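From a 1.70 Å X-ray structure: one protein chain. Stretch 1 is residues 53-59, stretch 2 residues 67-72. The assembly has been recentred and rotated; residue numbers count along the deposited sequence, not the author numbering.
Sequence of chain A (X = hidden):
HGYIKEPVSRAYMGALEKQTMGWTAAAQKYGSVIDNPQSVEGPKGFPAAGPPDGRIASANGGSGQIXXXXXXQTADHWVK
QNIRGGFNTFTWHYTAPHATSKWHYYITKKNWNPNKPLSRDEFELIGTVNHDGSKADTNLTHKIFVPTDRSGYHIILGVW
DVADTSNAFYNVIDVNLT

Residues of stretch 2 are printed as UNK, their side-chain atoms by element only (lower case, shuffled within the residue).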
# COMPACT_ATOMS: atom_id res chain seq x y z
N ASP A 53 11.05 9.33 2.01
CA ASP A 53 10.69 9.48 0.61
C ASP A 53 11.56 8.55 -0.26
O ASP A 53 12.76 8.35 -0.01
CB ASP A 53 10.88 10.95 0.19
CG ASP A 53 9.76 11.87 0.73
OD1 ASP A 53 8.70 11.40 1.20
OD2 ASP A 53 9.92 13.10 0.66
N GLY A 54 10.95 7.98 -1.29
CA GLY A 54 11.64 7.01 -2.16
C GLY A 54 11.68 5.59 -1.56
O GLY A 54 12.15 4.67 -2.21
N ARG A 55 11.22 5.44 -0.32
CA ARG A 55 11.19 4.15 0.37
C ARG A 55 9.80 3.83 0.95
O ARG A 55 9.66 2.98 1.84
CB ARG A 55 12.22 4.09 1.48
CG ARG A 55 13.65 4.19 0.98
CD ARG A 55 14.14 2.85 0.47
NE ARG A 55 15.47 2.94 -0.17
CZ ARG A 55 15.72 2.70 -1.46
NH1 ARG A 55 14.76 2.31 -2.30
NH2 ARG A 55 16.97 2.82 -1.93
N ILE A 56 8.78 4.54 0.45
CA ILE A 56 7.44 4.39 0.96
C ILE A 56 6.82 3.05 0.53
O ILE A 56 6.23 2.33 1.35
CB ILE A 56 6.52 5.58 0.52
CG1 ILE A 56 7.06 6.87 1.14
CG2 ILE A 56 5.09 5.36 0.99
CD1 ILE A 56 6.45 8.13 0.57
N ALA A 57 6.91 2.76 -0.76
CA ALA A 57 6.32 1.54 -1.29
C ALA A 57 6.92 0.28 -0.67
O ALA A 57 6.21 -0.69 -0.48
CB ALA A 57 6.40 1.54 -2.79
N SER A 58 8.21 0.26 -0.34
CA SER A 58 8.83 -0.92 0.27
C SER A 58 8.83 -0.85 1.80
O SER A 58 9.30 -1.78 2.47
CB SER A 58 10.26 -1.09 -0.21
OG SER A 58 11.11 -0.15 0.41
N ALA A 59 8.31 0.25 2.35
CA ALA A 59 8.43 0.53 3.78
C ALA A 59 9.89 0.41 4.24
O ALA A 59 10.20 -0.17 5.29
CB ALA A 59 7.48 -0.39 4.59
N UNK A 67 13.19 -6.65 0.10
CA UNK A 67 14.22 -5.75 -0.51
C UNK A 67 13.55 -4.44 -0.94
O UNK A 67 12.47 -4.13 -0.46
o UNK A 67 12.82 -6.38 -2.85
c UNK A 67 14.90 -6.46 -1.68
o UNK A 67 14.26 -7.90 -3.49
c UNK A 67 13.93 -6.94 -2.75
N UNK A 68 14.17 -3.66 -1.83
CA UNK A 68 13.67 -2.36 -2.23
C UNK A 68 12.96 -2.40 -3.59
O UNK A 68 12.73 -1.34 -4.18
c UNK A 68 15.50 -1.03 -1.01
c UNK A 68 16.89 -1.02 -0.96
c UNK A 68 16.83 -0.58 1.39
c UNK A 68 14.80 -0.80 0.14
c UNK A 68 15.44 -0.60 1.35
c UNK A 68 14.79 -1.30 -2.32
c UNK A 68 17.56 -0.80 0.23
N UNK A 69 12.59 -3.60 -4.08
CA UNK A 69 11.95 -3.72 -5.38
C UNK A 69 10.67 -2.90 -5.64
O UNK A 69 10.46 -2.45 -6.74
N UNK A 70 9.86 -2.76 -4.60
CA UNK A 70 8.63 -2.02 -4.70
C UNK A 70 8.84 -0.50 -4.92
O UNK A 70 7.93 0.19 -5.37
c UNK A 70 6.53 -3.82 -2.12
c UNK A 70 7.23 -3.70 -3.46
c UNK A 70 6.29 -4.08 -4.60
c UNK A 70 7.73 -2.26 -3.55
N UNK A 71 10.06 -0.03 -4.68
CA UNK A 71 10.30 1.39 -4.77
C UNK A 71 10.54 1.89 -6.18
O UNK A 71 10.53 3.09 -6.39
o UNK A 71 12.07 1.20 -1.64
o UNK A 71 9.99 1.91 -1.95
c UNK A 71 11.45 1.79 -3.86
c UNK A 71 11.14 1.60 -2.39
N UNK A 72 10.73 0.98 -7.15
CA UNK A 72 10.81 1.38 -8.53
C UNK A 72 9.56 2.14 -8.89
O UNK A 72 8.48 1.82 -8.40
c UNK A 72 10.96 0.20 -9.47
n UNK A 72 14.22 -2.62 -11.94
c UNK A 72 12.31 -0.48 -9.40
c UNK A 72 13.97 -1.88 -10.67
c UNK A 72 12.56 -1.32 -10.65
O HOH W 1 8.70 4.32 -2.40

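Position 67 carries two side-chain carbons, the second bearing two oxygens. The CA-to-CB bond points away from stretch 1, and the nearest link is through the backbone, whose O lies 3.8 Å from Ser-58 CB. One carboxylate oxygen accepts a hydrogen bond from the backbone N of position 69 at 3.0 Å, bracing the turn that follows. One methylene carbon and a carboxylate make this Asp-67.

Position 68 has one carbon leading to a ring of six carbons, with no heteroatom. The guanidinium of Arg-55 lies flat on that ring, centres 3.9 Å apart and planes at 11°, while Ser-58 OG sits at the ring edge. A plain six-carbon ring without a hydroxyl is Phe-68.

Position 69 has no side-chain atoms and touches nothing on stretch 1. It is Gly-69. An ideal CB here would point away from stretch 1 and be crowded by Asp-67 OD1, 3.2 Å away, the same oxygen that receives its N-H.

Position 70 shows four carbons, forked at the second, all apolar. Its CB faces stretch 1 and rests 4.1 Å from Ala-57 CB, and its backbone O comes within 3.3 Å of that same methyl carbon. The fork at the second carbon identifies Leu-70, with chi1 m and chi2 t.

Position 71 again has two carbons, the second with two oxygens, but here CA-to-CB points toward stretch 1. One oxygen takes the Ser-58 N-H at 2.9 Å; the other lies 2.6 Å from Ser-58 OG and 3.0 Å from Arg-55 NH1. This is Asp-71, and these oxygens are OD1 and OD2 respectively.

Position 72 has four carbons in a row ending in a nitrogen; its CA-to-CB bond points away from stretch 1, and no atom of it makes contact there. It is Lys-72.

The contact is organised around one carboxylate. Asp-71 N bonds to Phe-68 O at 3.0 Å, and the side chain, in rotamer m, reaches into stretch 1. OD1 serves the backbone: besides Ser-58 N, it receives a hydrogen bond at 2.8 Å from a water that in turn accepts from Ala-57 N at 2.9 Å. OD2 serves side chains, accepting the Ser-58 hydroxyl and the salt bridge from Arg-55 NH1. The arginine does double duty, since its edge meets the acid while a face covers Phe-68 in a cation-pi stack. The backbones also come close where the side chains are small: at Ala-57 and Ser-58 the CA-to-CB bonds point toward stretch 2, and their CA atoms lie 5.3 Å and 5.1 Å from the CA atoms of Asp-71 and Leu-70.

Stretch 2 (67-72) DFGLDK
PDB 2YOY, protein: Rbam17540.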